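Local coordinates for uncharacterized protein lp_1913 (Lactobacillus plantarum, PDB 3FLH) that is of unknown function but carries a rhodanese-like domain, a fold often associated with sulfur transfer or phosphatase-like chemistry, at residues B[88-91]-B[92-96]. Sequence-based numbering, arbitrary orientation.
Sequences TALL and VLLSA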
# COMPACT_ATOMS: atom_id res chain seq x y z
N THR B 88 -6.90 7.50 5.24
CA THR B 88 -8.14 8.21 5.48
C THR B 88 -8.03 8.99 6.80
O THR B 88 -8.42 10.15 6.87
CB THR B 88 -9.33 7.22 5.50
OG1 THR B 88 -9.48 6.68 4.18
CG2 THR B 88 -10.62 7.92 5.89
N ALA B 89 -7.47 8.36 7.83
CA ALA B 89 -7.29 9.03 9.11
C ALA B 89 -6.30 10.18 8.91
O ALA B 89 -6.52 11.29 9.39
CB ALA B 89 -6.74 8.06 10.15
N LEU B 90 -5.20 9.91 8.19
CA LEU B 90 -4.19 10.93 7.94
C LEU B 90 -4.81 12.15 7.27
O LEU B 90 -4.50 13.29 7.64
CB LEU B 90 -3.06 10.37 7.07
CG LEU B 90 -1.82 11.27 6.88
CD1 LEU B 90 -1.19 11.58 8.24
CD2 LEU B 90 -0.80 10.58 5.98
N LEU B 91 -5.68 11.93 6.28
CA LEU B 91 -6.32 13.03 5.56
C LEU B 91 -7.15 13.90 6.49
O LEU B 91 -7.18 15.13 6.37
CB LEU B 91 -7.20 12.48 4.44
CG LEU B 91 -7.95 13.52 3.59
CD1 LEU B 91 -6.96 14.53 3.04
CD2 LEU B 91 -8.69 12.83 2.46
N VAL B 92 -7.84 13.26 7.43
CA VAL B 92 -8.66 13.97 8.40
C VAL B 92 -7.78 14.86 9.28
O VAL B 92 -8.07 16.04 9.48
CB VAL B 92 -9.45 12.98 9.29
CG1 VAL B 92 -10.21 13.72 10.38
CG2 VAL B 92 -10.42 12.18 8.42
N LEU B 93 -6.69 14.29 9.79
CA LEU B 93 -5.77 15.02 10.66
C LEU B 93 -5.09 16.19 9.93
O LEU B 93 -5.09 17.32 10.43
CB LEU B 93 -4.71 14.06 11.22
CG LEU B 93 -5.19 13.00 12.21
CD1 LEU B 93 -4.15 11.90 12.37
CD2 LEU B 93 -5.49 13.66 13.56
N LEU B 94 -4.52 15.91 8.76
CA LEU B 94 -3.85 16.95 7.99
C LEU B 94 -4.84 18.04 7.55
O LEU B 94 -4.49 19.22 7.53
CB LEU B 94 -3.13 16.35 6.77
CG LEU B 94 -2.06 15.26 6.99
CD1 LEU B 94 -1.47 14.86 5.63
CD2 LEU B 94 -0.95 15.78 7.91
N SER B 95 -6.07 17.66 7.20
CA SER B 95 -7.06 18.65 6.78
C SER B 95 -7.47 19.55 7.95
O SER B 95 -7.86 20.70 7.75
CB SER B 95 -8.32 17.98 6.22
OG SER B 95 -8.05 17.31 5.00
N ALA B 96 -7.36 19.03 9.16
CA ALA B 96 -7.72 19.77 10.36
C ALA B 96 -6.59 20.66 10.87
O ALA B 96 -6.73 21.34 11.88
CB ALA B 96 -8.15 18.80 11.46
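Ser-95 and Leu-91, one turn apart near the C-terminal end of helix 85-95, illustrate how a serine can bend back onto its own helix. Leu-91 O receives two donors: Ser-95 OG at 2.7 Å and the amide Ser-95 N at 2.9 Å. They arrive from opposite faces of the carbonyl plane, each tilted from it by a similar amount, and the carbonyl is thus gripped from both sides. The hydroxyl can reach back because OG stands beside the backbone N (chi1 -67°); it also lies against the methyl CD1 of Leu-91, 3.6 Å from OG. The preceding i to i+4 backbone bonds are regular, from Val-92 N to Thr-88 O, Leu-93 N to Ala-89 O and Leu-94 N to Leu-90 O, the last the straightest, with an N-H...O angle of 175°.

This helix is the crossover of a beta-alpha-beta unit, linking parallel strands 73-77 and 99-103 of the rhodanese-like domain. Ala-89 and Leu-93 face the sheet, both resting on Val-76, while Val-92 meets Leu-61 of helix 58-64.

The apolar part of the contact joins Leu-90 to Leu-94, whose side chains cross obliquely, CD1 of Leu-94 lying 3.8 Å from CG of Leu-90. CG of Leu-90 lies opposite its own N (chi1 -172°), which brings its branch to CD1 of Leu-94. Both also pack on Leu-9 of the second subunit, so an alanine at Leu-94 would probably leave a gap beside the branched end of Leu-90 and deprive that neighbouring leucine of one of its partners. On Val-92, the methyl CG2 sits 3.2 Å from Thr-88 O, close beside the carbonyl that its own amide engages.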